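Local coordinates for protein putative ABC transporter subunit, substrate-binding component (Rhodopseudomonas palustris, PDB 4EVQ) that probably serves as the substrate-binding component of an ABC transporter for benzoate derivatives, and here holds 4-hydroxybenzoate between its two lobes, at residues V19-P24 with I56-V61; F129-A134 with W294-L299; Y211-G216 with P238-D243. All blocks are in the same frame, centred on the assembly; numbering follows the deposited sequence.

How the contacts relate
Contacts 1 and 2 reach the same sheet. Contact 1 joins two of its parallel strands, and contact 2 sets its last strand, 128-130, against helix 288-306. Their centres are about 15 Å apart and their atoms do not touch. Contact 3 belongs to the other sheet and lies on the far side of the chain's centre from contact 1. Contact 1 is partly buried and rests on backbone hydrogen bonds. Contacts 2 and 3 are buried and rely mainly on side-chain packing, with contact 3 also touching the ligand. In sequence, contact 3 is nested inside the loop closed by contact 2, and the two meet where Phe133 packs on Phe240.

Contact 1 (V19-P24 with I56-V61); sequences VGLLLP and ISFVKV
Val19 to Leu23 and Ile56 to Val61 are neighbouring parallel strands. Their axes come within 4.6 Å and are inclined by 28°. Val19 pairs with Phe58, Gly20 with Val59, Leu21 with Lys60 and Leu22 with Val61. Five backbone hydrogen bonds join the strands. Val19 N bonds to Ser57 O, and Val59 N to Val19 O. Leu21 repeats the pattern two residues on, with Leu21 N 2.8 Å from Val59 O and Val61 N bonded to Leu21 O. The bond from Leu23 N to Val61 O is longer, at 3.1 Å.

On one face, Phe58 carries the side-chain contact. It shares this face with Val19 and Leu21. Its CG is anti to the carbonyl carbon (chi1 -71°). The ring atom CD1 meets Leu21 CG at 3.7 Å. The next atom, Phe58 CE1, lies 3.8 Å from Val19 CG1, and these two side chains run side by side in the same direction. Ile56 CG2 sits over the centre of the Phe58 ring and also touches Val19 CG2, at 3.9 Å. On the other face, Leu22 CD1 packs on Val61 CG1 at 3.7 Å.

The connection between the strands is a beta-alpha-beta crossover through helix 30-46, with the short strand 50-51 before the return. Leu40 of that helix covers Phe58 and Leu21. Leu77 of helix 67-80 covers Leu22 and Val61 on the opposite face. Gly20 and Leu22 form backbone bonds to strand 85-88, which places strand 17-23 between two partners.

Contact 2 (F129-A134 with W294-L299); sequences FRTSFA and WDAGQL
Thr131 and Phe129 meet Ala296 and Leu299 in a buried, mainly apolar contact between the end of strand 128-130, with the loop that follows, and helix 288-306. It lies in one lobe of the type I periplasmic binding protein fold. Strand 128-130 is the last strand of its sheet, and the helical segment packs against its end from about 160 residues further along the chain.

Thr131 is the central side chain. With chi1 at 62°, OG1 sits between the backbone N and the carbonyl carbon, and the methyl CG2 touches the helix. Thr131 CG2 lies 3.8 Å from Ala296 CA and 4.0 Å from Asp295 O, so it rests on helix backbone. Ala296 CB lies 4.1 Å from Thr131 OG1, whose polar partner is Gln292, just before the helical segment. Leu299 reaches across one turn further along the helix. Its CD2 touches Phe129 CB at 3.8 Å and Thr131 CG2 at 4.0 Å. Met321 of helix 314-322 packs on both Leu299 and Phe129.

From outside, Arg330 ties the two segments together, its NH2 bonding to Thr131 O and forming a salt bridge with Asp295 OD2. The other oxygen of this carboxylate is taken within the helix. Gln298 NE2 donates to Asp295 OD1 over 2.9 Å, nearly along the C-O axis and close to the amide plane of Gln298.

Contact 3 (Y211-G216 with P238-D243); sequences YAFFSG and PGFLTD. With PHB (p-hydroxybenzoic acid), chain H.
Phe213 packs against Pro238 and Phe240 in the ligand pocket of this type I periplasmic binding protein. The two segments lie at the C-terminal ends of neighbouring parallel strands, 209-213 and 235-238. From Phe213 CB, 4.0 Å from Pro238 CG, the side chain extends with CG anti to the backbone N (chi1 165°). CD1 also lies against Pro238 CG. CE1 touches Phe240 CB at 3.8 Å and comes equally near C4 of 4-hydroxybenzoate. The tip, Phe213 CZ, is 3.7 Å from the same ligand atom. The ring therefore presents its edge to both Phe240 CB and the ligand. An alanine in place of Phe213 would probably open a gap beside Phe240 CB and leave ligand C4 without the ring edge that meets it.

Phe240 offers a face instead. Ligand C5 lies over the centre of its ring. Of these two rings, Phe213 gives the ligand an edge and Phe240 a face. Ser215 adds the polar contact, with ligand O4 donating to Ser215 OG. Tyr161, Ser92 and Gly115 also hydrogen-bond to the ligand, and Phe133 meets the Phe240 ring.

Behind the pocket, Leu241 packs its CD1 on Phe214 CB. Tyr211 CE1 touches Pro238 CD at 3.8 Å, the two side chains crossing at about a right angle. The main chains come close where Leu241 CA makes a CH...O contact of 3.3 Å with Phe214 O. Ala212 O is buried without a hydrogen-bond partner, and Pro238 CD lies 3.3 Å from it.

Contact 1 (V19-P24 with I56-V61)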
loop_
_atom_site.group_PDB
_atom_site.type_symbol
_atom_site.label_atom_id
_atom_site.label_comp_id
_atom_site.label_asym_id
_atom_site.label_seq_id
_atom_site.Cartn_x
_atom_site.Cartn_y
_atom_site.Cartn_z
ATOM N N VAL A 19 14.215 13.994 -7.180
ATOM C CA VAL A 19 13.400 12.819 -6.881
ATOM C C VAL A 19 12.051 13.032 -7.558
ATOM O O VAL A 19 11.280 13.941 -7.195
ATOM C CB VAL A 19 13.275 12.608 -5.387
ATOM C CG1 VAL A 19 12.382 11.383 -5.125
ATOM C CG2 VAL A 19 14.634 12.380 -4.737
ATOM N N GLY A 20 11.780 12.236 -8.581
ATOM C CA GLY A 20 10.515 12.305 -9.261
ATOM C C GLY A 20 9.457 11.545 -8.512
ATOM O O GLY A 20 9.695 10.392 -8.176
ATOM N N LEU A 21 8.338 12.183 -8.232
ATOM C CA LEU A 21 7.235 11.577 -7.490
ATOM C C LEU A 21 6.083 11.486 -8.394
ATOM O O LEU A 21 5.495 12.518 -8.755
ATOM C CB LEU A 21 6.812 12.367 -6.272
ATOM C CG LEU A 21 7.768 12.644 -5.165
ATOM C CD1 LEU A 21 7.005 13.213 -3.946
ATOM C CD2 LEU A 21 8.442 11.357 -4.760
ATOM N N LEU A 22 5.723 10.294 -8.803
ATOM C CA LEU A 22 4.541 10.064 -9.614
ATOM C C LEU A 22 3.473 9.501 -8.705
ATOM O O LEU A 22 3.576 8.350 -8.258
ATOM C CB LEU A 22 4.856 9.072 -10.741
ATOM C CG LEU A 22 3.730 8.771 -11.731
ATOM C CD1 LEU A 22 3.397 10.009 -12.567
ATOM C CD2 LEU A 22 4.023 7.564 -12.649
ATOM N N LEU A 23 2.485 10.310 -8.391
ATOM C CA LEU A 23 1.488 9.955 -7.387
ATOM C C LEU A 23 0.187 10.587 -7.752
ATOM O O LEU A 23 0.174 11.559 -8.520
ATOM C CB LEU A 23 1.915 10.420 -5.982
ATOM C CG LEU A 23 3.095 9.666 -5.346
ATOM C CD1 LEU A 23 3.554 10.420 -4.118
ATOM C CD2 LEU A 23 2.641 8.259 -4.996
ATOM N N PRO A 24 -0.919 10.082 -7.178
ATOM C CA PRO A 24 -2.210 10.744 -7.388
ATOM C C PRO A 24 -2.342 11.976 -6.519
ATOM O O PRO A 24 -2.540 11.858 -5.317
ATOM C CB PRO A 24 -3.220 9.671 -7.031
ATOM C CG PRO A 24 -2.502 8.799 -6.032
ATOM C CD PRO A 24 -1.056 8.814 -6.438
ATOM N N ILE A 56 17.406 17.668 -1.439
ATOM C CA ILE A 56 16.412 16.955 -2.215
ATOM C C ILE A 56 15.442 17.925 -2.850
ATOM O O ILE A 56 14.963 18.860 -2.207
ATOM C CB ILE A 56 15.593 15.984 -1.330
ATOM C CG1 ILE A 56 16.502 15.000 -0.572
ATOM C CG2 ILE A 56 14.480 15.259 -2.153
ATOM C CD1 ILE A 56 17.304 14.071 -1.428
ATOM N N SER A 57 15.189 17.725 -4.128
ATOM C CA SER A 57 14.132 18.455 -4.814
ATOM C C SER A 57 13.107 17.438 -5.325
ATOM O O SER A 57 13.432 16.567 -6.121
ATOM C CB SER A 57 14.735 19.241 -5.983
ATOM O OG SER A 57 13.707 19.714 -6.835
ATOM N N PHE A 58 11.855 17.581 -4.900
ATOM C CA PHE A 58 10.792 16.675 -5.335
ATOM C C PHE A 58 10.096 17.268 -6.544
ATOM O O PHE A 58 9.620 18.404 -6.513
ATOM C CB PHE A 58 9.764 16.424 -4.226
ATOM C CG PHE A 58 10.279 15.564 -3.094
ATOM C CD1 PHE A 58 10.572 14.224 -3.298
ATOM C CD2 PHE A 58 10.438 16.085 -1.825
ATOM C CE1 PHE A 58 11.039 13.437 -2.275
ATOM C CE2 PHE A 58 10.918 15.281 -0.783
ATOM C CZ PHE A 58 11.200 13.970 -1.009
ATOM N N VAL A 59 10.039 16.497 -7.608
ATOM C CA VAL A 59 9.334 16.873 -8.803
ATOM C C VAL A 59 8.051 16.078 -8.798
ATOM O O VAL A 59 8.058 14.864 -9.069
ATOM C CB VAL A 59 10.163 16.563 -10.056
ATOM C CG1 VAL A 59 9.408 17.004 -11.273
ATOM C CG2 VAL A 59 11.552 17.247 -9.941
ATOM N N LYS A 60 6.933 16.736 -8.512
ATOM C CA LYS A 60 5.684 16.026 -8.244
ATOM C C LYS A 60 4.778 16.016 -9.472
ATOM O O LYS A 60 4.298 17.071 -9.911
ATOM C CB LYS A 60 4.988 16.711 -7.076
ATOM C CG LYS A 60 5.826 16.771 -5.813
ATOM C CD LYS A 60 5.159 17.568 -4.714
ATOM C CE LYS A 60 5.950 17.479 -3.428
ATOM N NZ LYS A 60 5.284 18.265 -2.342
ATOM N N VAL A 61 4.505 14.839 -10.010
ATOM C CA VAL A 61 3.717 14.671 -11.222
ATOM C C VAL A 61 2.462 13.920 -10.830
ATOM O O VAL A 61 2.514 12.835 -10.246
ATOM C CB VAL A 61 4.512 13.912 -12.299
ATOM C CG1 VAL A 61 3.665 13.607 -13.514
ATOM C CG2 VAL A 61 5.785 14.711 -12.679
#

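Contact 2 (F129-A134 with W294-L299)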
loop_
_atom_site.group_PDB
_atom_site.type_symbol
_atom_site.label_atom_id
_atom_site.label_comp_id
_atom_site.label_asym_id
_atom_site.label_seq_id
_atom_site.Cartn_x
_atom_site.Cartn_y
_atom_site.Cartn_z
ATOM N N PHE A 129 12.192 -1.476 -6.420
ATOM C CA PHE A 129 11.975 -1.804 -5.024
ATOM C C PHE A 129 10.562 -1.453 -4.623
ATOM O O PHE A 129 10.000 -0.530 -5.197
ATOM C CB PHE A 129 12.968 -1.011 -4.163
ATOM C CG PHE A 129 14.387 -1.311 -4.513
ATOM C CD1 PHE A 129 15.022 -2.344 -3.919
ATOM C CD2 PHE A 129 15.036 -0.592 -5.471
ATOM C CE1 PHE A 129 16.322 -2.674 -4.280
ATOM C CE2 PHE A 129 16.367 -0.945 -5.818
ATOM C CZ PHE A 129 16.966 -1.962 -5.212
ATOM N N ARG A 130 10.042 -2.110 -3.619
ATOM C CA ARG A 130 8.699 -1.786 -3.105
ATOM C C ARG A 130 8.793 -1.658 -1.602
ATOM O O ARG A 130 9.359 -2.516 -0.928
ATOM C CB ARG A 130 7.699 -2.848 -3.543
ATOM C CG ARG A 130 6.285 -2.639 -3.052
ATOM C CD ARG A 130 5.223 -3.073 -4.032
ATOM N NE ARG A 130 5.293 -4.490 -4.370
ATOM C CZ ARG A 130 4.570 -5.042 -5.342
ATOM N NH1 ARG A 130 3.735 -4.280 -6.041
ATOM N NH2 ARG A 130 4.659 -6.348 -5.611
ATOM N N THR A 131 8.157 -0.606 -1.050
ATOM C CA THR A 131 8.104 -0.415 0.379
ATOM C C THR A 131 6.717 -0.719 0.999
ATOM O O THR A 131 6.542 -0.526 2.204
ATOM C CB THR A 131 8.539 0.953 0.822
ATOM O OG1 THR A 131 7.659 1.945 0.265
ATOM C CG2 THR A 131 9.988 1.261 0.437
ATOM N N SER A 132 5.814 -1.214 0.177
ATOM C CA SER A 132 4.442 -1.426 0.614
ATOM C C SER A 132 4.128 -2.900 0.875
ATOM O O SER A 132 4.361 -3.335 1.975
ATOM C CB SER A 132 3.523 -0.751 -0.373
ATOM O OG SER A 132 3.662 -1.288 -1.668
ATOM N N PHE A 133 3.643 -3.628 -0.129
ATOM C CA PHE A 133 3.079 -4.973 -0.017
ATOM C C PHE A 133 2.801 -5.452 -1.428
ATOM O O PHE A 133 2.796 -4.652 -2.368
ATOM C CB PHE A 133 1.783 -4.977 0.828
ATOM C CG PHE A 133 0.732 -4.159 0.179
ATOM C CD1 PHE A 133 0.752 -2.788 0.317
ATOM C CD2 PHE A 133 -0.168 -4.716 -0.715
ATOM C CE1 PHE A 133 -0.092 -2.004 -0.427
ATOM C CE2 PHE A 133 -1.052 -3.900 -1.422
ATOM C CZ PHE A 133 -0.968 -2.563 -1.292
ATOM N N ALA A 134 2.480 -6.743 -1.554
ATOM C CA ALA A 134 1.922 -7.304 -2.749
ATOM C C ALA A 134 0.457 -7.662 -2.544
ATOM O O ALA A 134 0.091 -8.256 -1.502
ATOM C CB ALA A 134 2.711 -8.541 -3.155
ATOM N N TRP A 294 7.374 7.281 4.272
ATOM C CA TRP A 294 8.491 7.429 5.186
ATOM C C TRP A 294 9.561 6.385 4.928
ATOM O O TRP A 294 10.780 6.692 4.885
ATOM C CB TRP A 294 7.936 7.295 6.597
ATOM C CG TRP A 294 8.923 7.304 7.738
ATOM C CD1 TRP A 294 9.490 6.207 8.317
ATOM C CD2 TRP A 294 9.341 8.433 8.527
ATOM N NE1 TRP A 294 10.256 6.589 9.381
ATOM C CE2 TRP A 294 10.181 7.943 9.549
ATOM C CE3 TRP A 294 9.106 9.801 8.453
ATOM C CZ2 TRP A 294 10.805 8.777 10.492
ATOM C CZ3 TRP A 294 9.684 10.627 9.421
ATOM C CH2 TRP A 294 10.520 10.115 10.423
ATOM N N ASP A 295 9.158 5.144 4.754
ATOM C CA ASP A 295 10.118 4.086 4.532
ATOM C C ASP A 295 10.741 4.120 3.160
ATOM O O ASP A 295 11.883 3.637 2.995
ATOM C CB ASP A 295 9.501 2.712 4.809
ATOM C CG ASP A 295 9.260 2.478 6.301
ATOM O OD1 ASP A 295 9.993 3.057 7.144
ATOM O OD2 ASP A 295 8.359 1.676 6.649
ATOM N N ALA A 296 10.056 4.656 2.172
ATOM C CA ALA A 296 10.699 4.943 0.889
ATOM C C ALA A 296 11.828 5.924 1.136
ATOM O O ALA A 296 12.914 5.744 0.555
ATOM C CB ALA A 296 9.697 5.491 -0.107
ATOM N N GLY A 297 11.627 6.913 2.000
ATOM C CA GLY A 297 12.691 7.846 2.384
ATOM C C GLY A 297 13.815 7.124 3.073
ATOM O O GLY A 297 14.983 7.350 2.706
ATOM N N GLN A 298 13.541 6.239 4.018
ATOM C CA GLN A 298 14.634 5.497 4.652
ATOM C C GLN A 298 15.400 4.610 3.679
ATOM O O GLN A 298 16.653 4.466 3.772
ATOM C CB GLN A 298 14.098 4.636 5.788
ATOM C CG GLN A 298 13.344 5.381 6.867
ATOM C CD GLN A 298 13.420 4.633 8.186
ATOM O OE1 GLN A 298 14.431 4.697 8.903
ATOM N NE2 GLN A 298 12.358 3.941 8.532
ATOM N N LEU A 299 14.710 3.964 2.758
ATOM C CA LEU A 299 15.360 3.090 1.807
ATOM C C LEU A 299 16.250 3.910 0.871
ATOM O O LEU A 299 17.408 3.527 0.589
ATOM C CB LEU A 299 14.294 2.332 1.022
ATOM C CG LEU A 299 14.820 1.273 0.064
ATOM C CD1 LEU A 299 15.600 0.174 0.808
ATOM C CD2 LEU A 299 13.700 0.679 -0.785
#

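Contact 3 (Y211-G216 with P238-D243)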
loop_
_atom_site.group_PDB
_atom_site.type_symbol
_atom_site.label_atom_id
_atom_site.label_comp_id
_atom_site.label_asym_id
_atom_site.label_seq_id
_atom_site.Cartn_x
_atom_site.Cartn_y
_atom_site.Cartn_z
ATOM N N TYR A 211 -15.913 -9.675 2.298
ATOM C CA TYR A 211 -14.539 -9.211 2.091
ATOM C C TYR A 211 -14.579 -8.079 1.073
ATOM O O TYR A 211 -15.024 -8.289 -0.045
ATOM C CB TYR A 211 -13.684 -10.347 1.547
ATOM C CG TYR A 211 -12.262 -10.005 1.130
ATOM C CD1 TYR A 211 -11.247 -9.992 2.055
ATOM C CD2 TYR A 211 -11.933 -9.765 -0.190
ATOM C CE1 TYR A 211 -9.951 -9.727 1.666
ATOM C CE2 TYR A 211 -10.633 -9.488 -0.590
ATOM C CZ TYR A 211 -9.662 -9.501 0.335
ATOM O OH TYR A 211 -8.334 -9.280 -0.043
ATOM N N ALA A 212 -14.095 -6.894 1.460
ATOM C CA ALA A 212 -14.136 -5.728 0.586
ATOM C C ALA A 212 -12.774 -5.070 0.489
ATOM O O ALA A 212 -12.081 -4.887 1.482
ATOM C CB ALA A 212 -15.157 -4.711 1.097
ATOM N N PHE A 213 -12.459 -4.677 -0.731
ATOM C CA PHE A 213 -11.329 -3.779 -0.958
ATOM C C PHE A 213 -11.834 -2.500 -1.602
ATOM O O PHE A 213 -12.315 -2.509 -2.761
ATOM C CB PHE A 213 -10.166 -4.351 -1.789
ATOM C CG PHE A 213 -9.207 -3.251 -2.283
ATOM C CD1 PHE A 213 -8.479 -2.524 -1.382
ATOM C CD2 PHE A 213 -9.135 -2.898 -3.621
ATOM C CE1 PHE A 213 -7.679 -1.461 -1.786
ATOM C CE2 PHE A 213 -8.339 -1.803 -4.029
ATOM C CZ PHE A 213 -7.623 -1.102 -3.095
ATOM N N PHE A 214 -11.726 -1.424 -0.837
ATOM C CA PHE A 214 -11.877 -0.036 -1.325
ATOM C C PHE A 214 -10.851 0.745 -0.511
ATOM O O PHE A 214 -10.307 0.257 0.491
ATOM C CB PHE A 214 -13.286 0.516 -1.069
ATOM C CG PHE A 214 -14.334 -0.198 -1.835
ATOM C CD1 PHE A 214 -14.495 0.003 -3.175
ATOM C CD2 PHE A 214 -15.139 -1.145 -1.219
ATOM C CE1 PHE A 214 -15.379 -0.715 -3.918
ATOM C CE2 PHE A 214 -16.017 -1.870 -1.937
ATOM C CZ PHE A 214 -16.168 -1.679 -3.284
ATOM N N SER A 215 -10.547 1.967 -0.933
ATOM C CA SER A 215 -9.599 2.791 -0.218
ATOM C C SER A 215 -9.890 4.258 -0.538
ATOM O O SER A 215 -10.420 4.553 -1.593
ATOM C CB SER A 215 -8.182 2.357 -0.673
ATOM O OG SER A 215 -7.169 3.058 -0.043
ATOM N N GLY A 216 -9.609 5.148 0.393
ATOM C CA GLY A 216 -9.872 6.569 0.210
ATOM C C GLY A 216 -11.306 6.894 0.525
ATOM O O GLY A 216 -11.982 6.202 1.286
ATOM N N PRO A 238 -8.661 -6.180 3.514
ATOM C CA PRO A 238 -7.322 -5.645 3.759
ATOM C C PRO A 238 -7.439 -4.278 4.405
ATOM O O PRO A 238 -8.411 -3.584 4.219
ATOM C CB PRO A 238 -6.728 -5.564 2.352
ATOM C CG PRO A 238 -7.948 -5.246 1.471
ATOM C CD PRO A 238 -9.073 -6.060 2.107
ATOM N N GLY A 239 -6.445 -3.855 5.163
ATOM C CA GLY A 239 -6.569 -2.663 5.959
ATOM C C GLY A 239 -6.700 -1.340 5.256
ATOM O O GLY A 239 -7.023 -0.352 5.906
ATOM N N PHE A 240 -6.480 -1.342 3.955
ATOM C CA PHE A 240 -6.771 -0.165 3.146
ATOM C C PHE A 240 -8.230 0.251 3.269
ATOM O O PHE A 240 -8.568 1.408 3.026
ATOM C CB PHE A 240 -6.410 -0.405 1.675
ATOM C CG PHE A 240 -5.123 -1.126 1.498
ATOM C CD1 PHE A 240 -3.944 -0.531 1.890
ATOM C CD2 PHE A 240 -5.101 -2.431 1.035
ATOM C CE1 PHE A 240 -2.761 -1.227 1.795
ATOM C CE2 PHE A 240 -3.890 -3.135 0.977
ATOM C CZ PHE A 240 -2.745 -2.535 1.360
ATOM N N LEU A 241 -9.104 -0.703 3.603
ATOM C CA LEU A 241 -10.549 -0.437 3.705
ATOM C C LEU A 241 -10.817 0.573 4.807
ATOM O O LEU A 241 -11.775 1.311 4.701
ATOM C CB LEU A 241 -11.235 -1.759 4.022
ATOM C CG LEU A 241 -12.749 -1.704 4.177
ATOM C CD1 LEU A 241 -13.423 -1.262 2.893
ATOM C CD2 LEU A 241 -13.280 -3.071 4.638
ATOM N N THR A 242 -10.008 0.616 5.871
ATOM C CA THR A 242 -10.236 1.528 6.976
ATOM C C THR A 242 -9.180 2.603 7.174
ATOM O O THR A 242 -9.447 3.618 7.823
ATOM C CB THR A 242 -10.451 0.751 8.297
ATOM O OG1 THR A 242 -9.280 -0.035 8.616
ATOM C CG2 THR A 242 -11.619 -0.195 8.186
ATOM N N ASP A 243 -7.962 2.385 6.648
ATOM C CA ASP A 243 -6.915 3.344 6.945
ATOM C C ASP A 243 -7.183 4.729 6.349
ATOM O O ASP A 243 -7.465 4.864 5.174
ATOM C CB ASP A 243 -5.544 2.828 6.490
ATOM C CG ASP A 243 -4.743 2.222 7.634
ATOM O OD1 ASP A 243 -5.301 1.392 8.388
ATOM O OD2 ASP A 243 -3.530 2.570 7.792
HETATM C "C1'" PHB H . -3.461 -0.366 -5.794
HETATM O "O1'" PHB H . -4.045 0.005 -6.838
HETATM O "O2'" PHB H . -2.439 -1.158 -5.814
HETATM C C1 PHB H . -3.891 0.085 -4.454
HETATM C C2 PHB H . -4.597 1.282 -4.332
HETATM C C3 PHB H . -5.019 1.702 -3.080
HETATM C C4 PHB H . -4.759 0.939 -1.990
HETATM C C5 PHB H . -4.041 -0.239 -2.084
HETATM C C6 PHB H . -3.631 -0.645 -3.319
HETATM O O4 PHB H . -5.165 1.328 -0.767
HETATM O O HOH W 1 -7.690 3.694 2.261
HETATM O O HOH W 2 -9.552 4.043 3.334
#